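Local atomic coordinates of sortase family protein (Streptococcus agalactiae, PDB entry 3O0P), a protein that probably acts as a class C sortase, a cysteine transpeptidase that covalently joins pilin subunits during pilus assembly in group B Streptococcus. Residues 58-63 with 84-89; 97-102 with 114-119; 27-32 with 143-148; 159-164 with 188-193. One frame throughout, in Å; residues are numbered along the deposited sequence.

Contact 1 of 4, residues 58-63 with 84-89; sequences AEYARM and IFAGSS
Ala58, Tyr60 and Ala61 close round Ala86 and Gly87 in a buried contact, where the loop leading to strand 71-75 lies against the last part of strand 80-85 and the loop after it. The methyl of Ala86 is the centre of the packing: its CB is 3.8 Å from Ala58 CB and 3.9 Å from Ala61 CB. Ala58 precedes and Ala61 lies within a type I turn, Glu59 to Arg62, and both meet Ala86. Tyr60 reaches past them with its CG between the backbone N and the carbonyl carbon (chi1 67°), a torsion that goes with the hydroxyl reaching Gly87. There Gly87 N donates to Tyr60 OH over 2.9 Å, a noticeably bent bond of 143°. The same hydroxyl is hydrogen-bonded to His99 ND1 on strand 97-99, so this oxygen joins the loop to two successive parts of the sortase beta-barrel. Beyond Gly87 the chain runs to Ser89, the N-cap of helix 90-93, whose OG bonds Val92 N. On the outer side of the turn Arg62 grips Glu59 side-on: NE meets OE1 at 2.9 Å and NH2 meets OE2. Both oxygens lie near the guanidinium plane, yet the nitrogens approach from above the carboxylate plane, while Ala58 O sits 3.6 Å above the centre of the Arg62 guanidinium.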
loop_
_atom_site.group_PDB
_atom_site.type_symbol
_atom_site.label_atom_id
_atom_site.label_comp_id
_atom_site.label_asym_id
_atom_site.label_seq_id
_atom_site.Cartn_x
_atom_site.Cartn_y
_atom_site.Cartn_z
ATOM N N ALA A 58 -9.468 -10.157 5.985
ATOM C CA ALA A 58 -9.940 -8.831 5.545
ATOM C C ALA A 58 -11.068 -8.918 4.514
ATOM O O ALA A 58 -10.924 -9.595 3.486
ATOM C CB ALA A 58 -8.779 -8.049 4.965
ATOM N N GLU A 59 -12.170 -8.209 4.769
ATOM C CA GLU A 59 -13.351 -8.211 3.892
ATOM C C GLU A 59 -13.630 -6.868 3.228
ATOM O O GLU A 59 -14.480 -6.783 2.370
ATOM C CB GLU A 59 -14.609 -8.593 4.699
ATOM C CG GLU A 59 -14.573 -9.963 5.342
ATOM C CD GLU A 59 -14.767 -11.081 4.347
ATOM O OE1 GLU A 59 -15.305 -10.813 3.248
ATOM O OE2 GLU A 59 -14.384 -12.226 4.671
ATOM N N TYR A 60 -12.920 -5.813 3.616
ATOM C CA TYR A 60 -13.315 -4.460 3.246
ATOM C C TYR A 60 -12.955 -4.084 1.812
ATOM O O TYR A 60 -13.473 -3.098 1.296
ATOM C CB TYR A 60 -12.686 -3.422 4.196
ATOM C CG TYR A 60 -11.180 -3.325 4.076
ATOM C CD1 TYR A 60 -10.585 -2.412 3.237
ATOM C CD2 TYR A 60 -10.354 -4.167 4.801
ATOM C CE1 TYR A 60 -9.211 -2.323 3.134
ATOM C CE2 TYR A 60 -8.999 -4.105 4.682
ATOM C CZ TYR A 60 -8.416 -3.183 3.850
ATOM O OH TYR A 60 -7.044 -3.146 3.745
ATOM N N ALA A 61 -12.066 -4.848 1.177
ATOM C CA ALA A 61 -11.620 -4.533 -0.185
ATOM C C ALA A 61 -11.989 -5.606 -1.201
ATOM O O ALA A 61 -11.363 -5.699 -2.250
ATOM C CB ALA A 61 -10.117 -4.263 -0.210
ATOM N N ARG A 62 -13.034 -6.393 -0.922
ATOM C CA ARG A 62 -13.390 -7.501 -1.803
ATOM C C ARG A 62 -13.676 -7.020 -3.223
ATOM O O ARG A 62 -13.419 -7.736 -4.197
ATOM C CB ARG A 62 -14.650 -8.225 -1.307
ATOM C CG ARG A 62 -14.480 -9.011 -0.035
ATOM C CD ARG A 62 -13.418 -10.100 -0.119
ATOM N NE ARG A 62 -13.444 -10.983 1.055
ATOM C CZ ARG A 62 -12.576 -11.961 1.279
ATOM N NH1 ARG A 62 -11.604 -12.194 0.423
ATOM N NH2 ARG A 62 -12.689 -12.710 2.359
ATOM N N MET A 63 -14.209 -5.813 -3.380
ATOM C CA MET A 63 -14.514 -5.316 -4.724
ATOM C C MET A 63 -13.264 -5.207 -5.595
ATOM O O MET A 63 -13.359 -5.273 -6.821
ATOM C CB MET A 63 -15.265 -3.977 -4.695
ATOM C CG MET A 63 -14.412 -2.742 -4.453
ATOM S SD MET A 63 -13.610 -2.565 -2.761
ATOM C CE MET A 63 -15.045 -1.941 -1.847
ATOM N N ILE A 84 -0.224 -7.285 -3.485
ATOM C CA ILE A 84 -0.852 -6.559 -2.391
ATOM C C ILE A 84 -2.130 -7.286 -1.997
ATOM O O ILE A 84 -3.001 -7.537 -2.837
ATOM C CB ILE A 84 -1.243 -5.116 -2.795
ATOM C CG1 ILE A 84 -0.048 -4.344 -3.388
ATOM C CG2 ILE A 84 -1.813 -4.386 -1.587
ATOM C CD1 ILE A 84 -0.471 -3.030 -4.045
ATOM N N PHE A 85 -2.217 -7.612 -0.721
ATOM C CA PHE A 85 -3.407 -8.231 -0.143
ATOM C C PHE A 85 -4.143 -7.203 0.700
ATOM O O PHE A 85 -3.541 -6.264 1.224
ATOM C CB PHE A 85 -3.020 -9.410 0.743
ATOM C CG PHE A 85 -2.268 -10.485 0.023
ATOM C CD1 PHE A 85 -2.954 -11.511 -0.608
ATOM C CD2 PHE A 85 -0.884 -10.466 -0.044
ATOM C CE1 PHE A 85 -2.262 -12.516 -1.270
ATOM C CE2 PHE A 85 -0.189 -11.475 -0.714
ATOM C CZ PHE A 85 -0.877 -12.483 -1.322
ATOM N N ALA A 86 -5.454 -7.364 0.824
ATOM C CA ALA A 86 -6.212 -6.532 1.735
ATOM C C ALA A 86 -5.768 -6.780 3.162
ATOM O O ALA A 86 -5.481 -7.897 3.580
ATOM C CB ALA A 86 -7.692 -6.797 1.599
ATOM N N GLY A 87 -5.706 -5.698 3.917
ATOM C CA GLY A 87 -5.340 -5.749 5.316
ATOM C C GLY A 87 -3.853 -5.933 5.520
ATOM O O GLY A 87 -3.049 -5.985 4.594
ATOM N N SER A 88 -3.476 -6.045 6.780
ATOM C CA SER A 88 -2.072 -6.108 7.133
ATOM C C SER A 88 -1.857 -7.155 8.232
ATOM O O SER A 88 -1.028 -6.984 9.105
ATOM C CB SER A 88 -1.572 -4.718 7.561
ATOM O OG SER A 88 -2.351 -4.205 8.623
ATOM N N SER A 89 -2.600 -8.253 8.162
ATOM C CA SER A 89 -2.435 -9.360 9.108
ATOM C C SER A 89 -1.063 -9.997 8.978
ATOM O O SER A 89 -0.395 -9.852 7.962
ATOM C CB SER A 89 -3.486 -10.440 8.843
ATOM O OG SER A 89 -3.272 -11.050 7.580
#

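Contact 2 of 4, residues 97-102 with 114-119; sequences AGHLEG and TVITAH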
loop_
_atom_site.group_PDB
_atom_site.type_symbol
_atom_site.label_atom_id
_atom_site.label_comp_id
_atom_site.label_asym_id
_atom_site.label_seq_id
_atom_site.Cartn_x
_atom_site.Cartn_y
_atom_site.Cartn_z
ATOM N N ALA A 97 2.824 -7.818 0.285
ATOM C CA ALA A 97 2.483 -6.514 0.830
ATOM C C ALA A 97 1.033 -6.491 1.255
ATOM O O ALA A 97 0.204 -7.233 0.722
ATOM C CB ALA A 97 2.752 -5.418 -0.173
ATOM N N GLY A 98 0.740 -5.620 2.225
ATOM C CA GLY A 98 -0.614 -5.398 2.680
ATOM C C GLY A 98 -1.022 -3.962 2.449
ATOM O O GLY A 98 -0.217 -3.073 2.236
ATOM N N HIS A 99 -2.313 -3.749 2.517
ATOM C CA HIS A 99 -2.896 -2.419 2.484
ATOM C C HIS A 99 -3.372 -2.073 3.887
ATOM O O HIS A 99 -3.966 -2.905 4.595
ATOM C CB HIS A 99 -4.053 -2.374 1.500
ATOM C CG HIS A 99 -4.873 -1.136 1.641
ATOM N ND1 HIS A 99 -6.037 -1.086 2.380
ATOM C CD2 HIS A 99 -4.661 0.118 1.180
ATOM C CE1 HIS A 99 -6.487 0.154 2.384
ATOM N NE2 HIS A 99 -5.668 0.902 1.665
ATOM N N LEU A 100 -3.059 -0.862 4.325
ATOM C CA LEU A 100 -3.396 -0.436 5.668
ATOM C C LEU A 100 -4.855 0.001 5.764
ATOM O O LEU A 100 -5.251 1.029 5.227
ATOM C CB LEU A 100 -2.465 0.677 6.115
ATOM C CG LEU A 100 -2.525 1.031 7.589
ATOM C CD1 LEU A 100 -2.144 -0.163 8.456
ATOM C CD2 LEU A 100 -1.618 2.198 7.863
ATOM N N GLU A 101 -5.675 -0.788 6.444
ATOM C CA GLU A 101 -7.091 -0.482 6.549
ATOM C C GLU A 101 -7.232 0.828 7.322
ATOM O O GLU A 101 -6.549 1.069 8.309
ATOM C CB GLU A 101 -7.845 -1.631 7.225
ATOM C CG GLU A 101 -9.351 -1.496 7.121
ATOM C CD GLU A 101 -10.104 -2.618 7.800
ATOM O OE1 GLU A 101 -9.469 -3.503 8.394
ATOM O OE2 GLU A 101 -11.355 -2.615 7.709
ATOM N N GLY A 102 -8.127 1.674 6.847
ATOM C CA GLY A 102 -8.222 3.026 7.340
ATOM C C GLY A 102 -7.622 4.070 6.419
ATOM O O GLY A 102 -7.800 5.277 6.669
ATOM N N THR A 114 -3.306 6.360 -0.089
ATOM C CA THR A 114 -3.266 4.925 0.158
ATOM C C THR A 114 -1.944 4.581 0.819
ATOM O O THR A 114 -0.925 5.198 0.505
ATOM C CB THR A 114 -3.426 4.159 -1.182
ATOM O OG1 THR A 114 -3.680 2.785 -0.937
ATOM C CG2 THR A 114 -2.227 4.276 -2.087
ATOM N N VAL A 115 -1.951 3.593 1.715
ATOM C CA VAL A 115 -0.736 3.151 2.380
ATOM C C VAL A 115 -0.560 1.650 2.162
ATOM O O VAL A 115 -1.463 0.863 2.459
ATOM C CB VAL A 115 -0.777 3.494 3.873
ATOM C CG1 VAL A 115 0.498 3.000 4.539
ATOM C CG2 VAL A 115 -0.940 4.979 4.074
ATOM N N ILE A 116 0.586 1.295 1.597
ATOM C CA ILE A 116 0.962 -0.087 1.305
ATOM C C ILE A 116 2.151 -0.426 2.200
ATOM O O ILE A 116 3.083 0.363 2.317
ATOM C CB ILE A 116 1.362 -0.236 -0.173
ATOM C CG1 ILE A 116 0.233 0.262 -1.074
ATOM C CG2 ILE A 116 1.727 -1.667 -0.515
ATOM C CD1 ILE A 116 -1.128 -0.409 -0.845
ATOM N N THR A 117 2.124 -1.607 2.813
ATOM C CA THR A 117 3.106 -1.935 3.814
ATOM C C THR A 117 3.678 -3.338 3.605
ATOM O O THR A 117 2.996 -4.239 3.127
ATOM C CB THR A 117 2.507 -1.736 5.232
ATOM O OG1 THR A 117 3.536 -1.811 6.214
ATOM C CG2 THR A 117 1.416 -2.754 5.571
ATOM N N ALA A 118 4.943 -3.518 3.965
ATOM C CA ALA A 118 5.545 -4.841 3.981
ATOM C C ALA A 118 6.701 -4.827 4.957
ATOM O O ALA A 118 7.255 -3.791 5.278
ATOM C CB ALA A 118 6.003 -5.264 2.582
ATOM N N HIS A 119 7.041 -6.006 5.432
ATOM C CA HIS A 119 8.033 -6.140 6.483
ATOM C C HIS A 119 9.446 -5.854 5.985
ATOM O O HIS A 119 9.779 -6.126 4.820
ATOM C CB HIS A 119 7.971 -7.549 7.109
ATOM C CG HIS A 119 8.070 -7.537 8.603
ATOM N ND1 HIS A 119 9.201 -7.107 9.264
ATOM C CD2 HIS A 119 7.190 -7.900 9.563
ATOM C CE1 HIS A 119 9.016 -7.211 10.567
ATOM N NE2 HIS A 119 7.802 -7.687 10.776
#
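The imidazole of His99 is met at its edge by strand 112-117: Thr114 OG1 lies in the ring plane, 3.5 Å from His99 CD2, and Ile116 CD1 stands near that plane too. Val115 O comes in obliquely, 3.5 Å from the same carbon. His99 CG is anti to the backbone N (chi1 167°), which carries the ring across to Thr114. There both His99 NE2 and Thr114 OG1 hydrogen-bond to Ser104 O, one carbonyl serving a side chain from each strand, while His99 ND1 is held by Tyr60 OH. Beneath the side chains the backbones pair in antiparallel fashion, their short axes at 151°. Gly98 and Thr117 form a hydrogen-bonded pair, with Gly98 N to Thr117 O and Thr117 N to Gly98 O both 2.8 Å; His99 and Ile116 are the adjacent non-hydrogen-bonded pair, and Leu100 N reaches Val115 O beyond it. In the sortase beta-barrel strand 97-99 lies between 80-85 and 112-117. On the face carrying His99 and Ile116, Ile116 CG2 also touches Ala97 CB at 3.9 Å. Opposite, Thr117 CG2 rests 3.7 Å from Gly98 O while its OG1 bonds Leu179 O and Tyr48 OH. Tyr48 packs edge-to-face with His119, just past the strand and probably the histidine of the sortase His-Cys-Arg triad. Leu100 and Val115 lie side by side, pointing the same way, with their CB atoms 4.0 Å apart; both also touch Leu179 on strand 174-182.

Contact 3 of 4, residues 27-32 with 143-148; sequences RRMALA and QNIKET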
loop_
_atom_site.group_PDB
_atom_site.type_symbol
_atom_site.label_atom_id
_atom_site.label_comp_id
_atom_site.label_asym_id
_atom_site.label_seq_id
_atom_site.Cartn_x
_atom_site.Cartn_y
_atom_site.Cartn_z
ATOM N N ARG A 27 -18.120 -1.389 -12.179
ATOM C CA ARG A 27 -18.940 -1.640 -11.003
ATOM C C ARG A 27 -18.046 -1.722 -9.761
ATOM O O ARG A 27 -18.323 -1.097 -8.740
ATOM C CB ARG A 27 -19.698 -2.942 -11.181
ATOM C CG ARG A 27 -20.674 -3.214 -10.040
ATOM C CD ARG A 27 -21.259 -4.612 -10.081
ATOM N NE ARG A 27 -20.266 -5.640 -9.796
ATOM C CZ ARG A 27 -19.916 -5.985 -8.565
ATOM N NH1 ARG A 27 -20.505 -5.401 -7.529
ATOM N NH2 ARG A 27 -19.004 -6.918 -8.357
ATOM N N ARG A 28 -16.965 -2.476 -9.872
ATOM C CA ARG A 28 -16.057 -2.653 -8.753
ATOM C C ARG A 28 -15.367 -1.350 -8.376
ATOM O O ARG A 28 -15.218 -1.034 -7.188
ATOM C CB ARG A 28 -15.024 -3.728 -9.094
ATOM C CG ARG A 28 -15.595 -5.136 -9.120
ATOM C CD ARG A 28 -14.588 -6.048 -9.764
ATOM N NE ARG A 28 -14.842 -7.479 -9.667
ATOM C CZ ARG A 28 -14.153 -8.326 -8.903
ATOM N NH1 ARG A 28 -13.223 -7.895 -8.062
ATOM N NH2 ARG A 28 -14.403 -9.620 -8.975
ATOM N N MET A 29 -14.890 -0.619 -9.388
ATOM C CA MET A 29 -14.245 0.647 -9.142
ATOM C C MET A 29 -15.215 1.646 -8.525
ATOM O O MET A 29 -14.832 2.479 -7.712
ATOM C CB MET A 29 -13.572 1.181 -10.405
ATOM C CG MET A 29 -12.447 0.304 -10.920
ATOM S SD MET A 29 -10.920 0.208 -9.809
ATOM C CE MET A 29 -10.280 1.842 -10.144
ATOM N N ALA A 30 -16.490 1.556 -8.872
ATOM C CA ALA A 30 -17.498 2.416 -8.240
ATOM C C ALA A 30 -17.617 2.098 -6.769
ATOM O O ALA A 30 -17.705 2.996 -5.934
ATOM C CB ALA A 30 -18.840 2.225 -8.903
ATOM N N LEU A 31 -17.637 0.814 -6.427
ATOM C CA LEU A 31 -17.685 0.432 -5.029
ATOM C C LEU A 31 -16.455 0.911 -4.283
ATOM O O LEU A 31 -16.547 1.338 -3.136
ATOM C CB LEU A 31 -17.865 -1.080 -4.873
ATOM C CG LEU A 31 -19.222 -1.641 -5.320
ATOM C CD1 LEU A 31 -19.218 -3.149 -5.175
ATOM C CD2 LEU A 31 -20.371 -1.075 -4.515
ATOM N N ALA A 32 -15.296 0.821 -4.931
ATOM C CA ALA A 32 -14.050 1.268 -4.307
ATOM C C ALA A 32 -14.051 2.790 -4.096
ATOM O O ALA A 32 -13.622 3.261 -3.056
ATOM C CB ALA A 32 -12.850 0.831 -5.132
ATOM N N GLN A 143 -0.442 -1.468 -9.449
ATOM C CA GLN A 143 -1.395 -1.958 -10.422
ATOM C C GLN A 143 -2.602 -2.483 -9.685
ATOM O O GLN A 143 -2.491 -3.277 -8.758
ATOM C CB GLN A 143 -0.779 -3.050 -11.282
ATOM C CG GLN A 143 -1.717 -3.537 -12.350
ATOM C CD GLN A 143 -1.126 -4.640 -13.212
ATOM O OE1 GLN A 143 0.074 -4.939 -13.146
ATOM N NE2 GLN A 143 -1.979 -5.275 -14.009
ATOM N N ASN A 144 -3.774 -1.996 -10.076
ATOM C CA ASN A 144 -5.042 -2.526 -9.566
ATOM C C ASN A 144 -5.805 -3.170 -10.726
ATOM O O ASN A 144 -5.256 -3.336 -11.816
ATOM C CB ASN A 144 -5.846 -1.435 -8.850
ATOM C CG ASN A 144 -6.167 -0.256 -9.759
ATOM O OD1 ASN A 144 -6.547 -0.437 -10.913
ATOM N ND2 ASN A 144 -5.974 0.964 -9.245
ATOM N N ILE A 145 -7.047 -3.570 -10.506
ATOM C CA ILE A 145 -7.773 -4.299 -11.528
ATOM C C ILE A 145 -7.978 -3.478 -12.782
ATOM O O ILE A 145 -8.218 -4.059 -13.836
ATOM C CB ILE A 145 -9.143 -4.804 -11.042
ATOM C CG1 ILE A 145 -9.957 -3.697 -10.350
ATOM C CG2 ILE A 145 -8.994 -6.035 -10.140
ATOM C CD1 ILE A 145 -11.401 -4.041 -10.120
ATOM N N LYS A 146 -7.948 -2.147 -12.681
ATOM C CA LYS A 146 -8.180 -1.289 -13.833
ATOM C C LYS A 146 -6.915 -0.857 -14.562
ATOM O O LYS A 146 -6.879 -0.856 -15.787
ATOM C CB LYS A 146 -8.959 -0.051 -13.398
ATOM C CG LYS A 146 -9.230 0.895 -14.569
ATOM C CD LYS A 146 -10.050 2.112 -14.206
ATOM C CE LYS A 146 -10.425 2.916 -15.468
ATOM N NZ LYS A 146 -11.502 2.258 -16.239
ATOM N N GLU A 147 -5.893 -0.449 -13.822
ATOM C CA GLU A 147 -4.762 0.249 -14.453
ATOM C C GLU A 147 -3.582 0.291 -13.482
ATOM O O GLU A 147 -3.690 -0.104 -12.328
ATOM C CB GLU A 147 -5.192 1.683 -14.857
ATOM C CG GLU A 147 -5.614 2.518 -13.667
ATOM C CD GLU A 147 -6.477 3.722 -14.024
ATOM O OE1 GLU A 147 -6.794 3.950 -15.220
ATOM O OE2 GLU A 147 -6.868 4.419 -13.073
ATOM N N THR A 148 -2.460 0.794 -13.964
ATOM C CA THR A 148 -1.299 1.029 -13.139
ATOM C C THR A 148 -1.192 2.521 -12.880
ATOM O O THR A 148 -1.289 3.340 -13.800
ATOM C CB THR A 148 -0.029 0.536 -13.834
ATOM O OG1 THR A 148 -0.139 -0.867 -14.062
ATOM C CG2 THR A 148 1.160 0.768 -12.965
#
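Met29 and Arg28 of helix 22-37 pack against Ile145 and Lys146 in the turn between strands 139-143 and 148-159, and apolar contacts carry the meeting. Ile145 CD1 sits 3.8 Å from both Arg28 CB and Arg28 CD, the two side chains crossing at about a right angle, so the methyl rests on the aliphatic part of the arginine. Met29 bends at chi2 and chi3, curling its thioether past Ile145 in the opposite direction: Met29 SD is 4.1 Å from Ile145 CG1. The methyl at its tip then lies across the root of the lysine, with Met29 CE 4.0 Å from Lys146 CB, while the lysine ammonium leads away from the helix. Polar bonding stays within each partner and its own surroundings. Asn144 OD1 accepts from Lys146 N at 2.8 Å, an Asx turn, and from Glu147 N at 3.0 Å; Asn144 N in turn bonds Glu147 O at 2.9 Å. This closes the tip of the hairpin, and Asn144 ND2 ties it further to Pro106 O. On the helix, Arg28 NE forms a salt bridge with Glu24, and its NH1 bonds the carbonyls of Met63 and Glu65. Phe13 of helix 11-18 also touches Ile145, so two N-terminal helices meet this hairpin tip. Between the two segments themselves the contact is thus apolar, the polar groups of Arg28 and Asn144 bonding elsewhere, and such packing is probably less directional than a hydrogen-bonded join.

Contact 4 of 4, residues 159-164 with 188-193; sequences VTPDNF and THRLLV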
loop_
_atom_site.group_PDB
_atom_site.type_symbol
_atom_site.label_atom_id
_atom_site.label_comp_id
_atom_site.label_asym_id
_atom_site.label_seq_id
_atom_site.Cartn_x
_atom_site.Cartn_y
_atom_site.Cartn_z
ATOM N N VAL A 159 8.884 7.863 12.023
ATOM C CA VAL A 159 7.941 8.287 13.053
ATOM C C VAL A 159 7.748 7.180 14.099
ATOM O O VAL A 159 8.111 6.007 13.888
ATOM C CB VAL A 159 6.579 8.704 12.431
ATOM C CG1 VAL A 159 6.788 9.799 11.369
ATOM C CG2 VAL A 159 5.873 7.473 11.864
ATOM N N THR A 160 7.166 7.554 15.223
ATOM C CA THR A 160 6.835 6.573 16.252
ATOM C C THR A 160 5.574 5.803 15.871
ATOM O O THR A 160 4.786 6.278 15.077
ATOM C CB THR A 160 6.667 7.242 17.627
ATOM O OG1 THR A 160 5.622 8.215 17.570
ATOM C CG2 THR A 160 7.975 7.919 18.034
ATOM N N PRO A 161 5.399 4.596 16.418
ATOM C CA PRO A 161 4.308 3.749 15.933
ATOM C C PRO A 161 2.915 4.272 16.248
ATOM O O PRO A 161 1.956 3.804 15.625
ATOM C CB PRO A 161 4.562 2.412 16.631
ATOM C CG PRO A 161 6.028 2.407 16.906
ATOM C CD PRO A 161 6.351 3.835 17.250
ATOM N N ASP A 162 2.810 5.217 17.181
ATOM C CA ASP A 162 1.514 5.818 17.512
ATOM C C ASP A 162 1.276 7.174 16.835
ATOM O O ASP A 162 0.341 7.896 17.193
ATOM C CB ASP A 162 1.347 5.923 19.034
ATOM C CG ASP A 162 2.518 6.597 19.723
ATOM O OD1 ASP A 162 3.435 7.118 19.042
ATOM O OD2 ASP A 162 2.509 6.595 20.971
ATOM N N ASN A 163 2.096 7.514 15.848
ATOM C CA ASN A 163 1.929 8.763 15.104
ATOM C C ASN A 163 1.410 8.494 13.693
ATOM O O ASN A 163 2.174 8.121 12.812
ATOM C CB ASN A 163 3.257 9.518 15.017
ATOM C CG ASN A 163 3.142 10.822 14.253
ATOM O OD1 ASN A 163 2.049 11.215 13.822
ATOM N ND2 ASN A 163 4.270 11.485 14.048
ATOM N N PHE A 164 0.108 8.689 13.496
ATOM C CA PHE A 164 -0.520 8.422 12.213
ATOM C C PHE A 164 -0.660 9.665 11.346
ATOM O O PHE A 164 -1.224 9.576 10.259
ATOM C CB PHE A 164 -1.919 7.836 12.433
ATOM C CG PHE A 164 -1.913 6.511 13.124
ATOM C CD1 PHE A 164 -1.404 5.385 12.491
ATOM C CD2 PHE A 164 -2.428 6.383 14.400
ATOM C CE1 PHE A 164 -1.394 4.163 13.133
ATOM C CE2 PHE A 164 -2.419 5.166 15.044
ATOM C CZ PHE A 164 -1.902 4.055 14.408
ATOM N N THR A 188 11.453 -0.115 16.553
ATOM C CA THR A 188 10.874 0.868 17.470
ATOM C C THR A 188 10.109 1.967 16.724
ATOM O O THR A 188 9.281 2.681 17.314
ATOM C CB THR A 188 11.966 1.534 18.295
ATOM O OG1 THR A 188 12.998 1.967 17.406
ATOM C CG2 THR A 188 12.540 0.554 19.342
ATOM N N HIS A 189 10.380 2.086 15.424
ATOM C CA HIS A 189 9.873 3.195 14.620
ATOM C C HIS A 189 9.341 2.706 13.286
ATOM O O HIS A 189 9.429 1.518 12.958
ATOM C CB HIS A 189 10.969 4.238 14.393
ATOM C CG HIS A 189 11.344 4.986 15.637
ATOM N ND1 HIS A 189 12.097 4.431 16.646
ATOM C CD2 HIS A 189 11.042 6.241 16.036
ATOM C CE1 HIS A 189 12.253 5.319 17.611
ATOM N NE2 HIS A 189 11.627 6.430 17.262
ATOM N N ARG A 190 8.748 3.631 12.548
ATOM C CA ARG A 190 8.143 3.310 11.269
ATOM C C ARG A 190 8.714 4.250 10.220
ATOM O O ARG A 190 8.831 5.454 10.440
ATOM C CB ARG A 190 6.617 3.429 11.362
ATOM C CG ARG A 190 5.997 2.547 12.461
ATOM C CD ARG A 190 6.166 1.037 12.226
ATOM N NE ARG A 190 5.598 0.256 13.334
ATOM C CZ ARG A 190 6.284 -0.244 14.349
ATOM N NH1 ARG A 190 7.599 -0.085 14.423
ATOM N NH2 ARG A 190 5.648 -0.922 15.290
ATOM N N LEU A 191 9.085 3.672 9.085
ATOM C CA LEU A 191 9.594 4.414 7.955
ATOM C C LEU A 191 8.462 4.612 6.961
ATOM O O LEU A 191 7.847 3.640 6.518
ATOM C CB LEU A 191 10.736 3.634 7.297
ATOM C CG LEU A 191 11.288 4.208 5.984
ATOM C CD1 LEU A 191 11.909 5.568 6.207
ATOM C CD2 LEU A 191 12.284 3.242 5.350
ATOM N N LEU A 192 8.251 5.871 6.580
ATOM C CA LEU A 192 7.171 6.275 5.692
ATOM C C LEU A 192 7.758 6.973 4.467
ATOM O O LEU A 192 8.284 8.076 4.571
ATOM C CB LEU A 192 6.213 7.247 6.403
ATOM C CG LEU A 192 5.259 6.689 7.463
ATOM C CD1 LEU A 192 5.959 5.947 8.575
ATOM C CD2 LEU A 192 4.417 7.820 8.059
ATOM N N VAL A 193 7.683 6.315 3.316
ATOM C CA VAL A 193 8.138 6.867 2.049
ATOM C C VAL A 193 6.911 7.285 1.249
ATOM O O VAL A 193 6.190 6.440 0.742
ATOM C CB VAL A 193 8.977 5.820 1.284
ATOM C CG1 VAL A 193 9.435 6.389 -0.035
ATOM C CG2 VAL A 193 10.197 5.375 2.121
#
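Val159 and Arg190 form the tight part of this contact, a hydrogen-bonded antiparallel pair in which Val159 N reaches Arg190 O at 2.9 Å and Arg190 N reaches Val159 O at 2.8 Å. Beside it Val159 CG2 presses on Leu192 CD1 at 3.6 Å, the side chains crossing at about a right angle. Pro161 covers the arginine: its CG lies 3.6 Å above the centre of the Arg190 guanidinium, and at the exposed end Pro161 CD comes within 3.1 Å of Thr188 O. The arginine chain bends at chi2 (-65°), and Arg190 NH1 donates to His189 O at 2.8 Å from well above the carbonyl plane and also bonds Asn187 O, while NH2 forms a salt bridge with Asp46. Pro161 over one face and these bonds would restrict the rotation of a guanidinium that probably belongs to the sortase His-Cys-Arg triad; Arg190 also touches Cys181. The solvent side where Thr160 meets His189 is looser. Thr160 CG2 comes no closer than 4.0 Å to His189 NE2, and polar groups there pair locally: Thr188 OG1 hydrogen-bonds His189 ND1 at 2.7 Å, and Thr160 OG1 donates to Asp162 OD1 within the type I turn from Thr160 to Asn163. A classic beta bulge, Thr188 and His189 facing Thr182, opens strand 189-198. That strand lies between 174-182 and 148-159 in the sheet, and segment 159-164 leaves the latter where the pairing ends.

Contacts 1 and 2 adjoin, their centres 9 Å apart, and share the sheet through strands 80-85 and 97-99, where Phe85 N lies 2.8 Å from Ala97 O. Contact 3 reaches contact 1 from helix 22-37, where Met63 packs on Leu31 and Ala32, and closes a long chain loop within which contacts 1 and 2 are nested. Contact 4 stands on the opposite side of the chain's centre from contact 3, their centres about 29 Å apart, but its centre is about 13 Å from that of contact 2. Contacts 2 and 4 contribute His119 and Arg190, consistent with an active site completed by Cys181 and covered by Asp46 and Tyr48, as in lidded class C sortases.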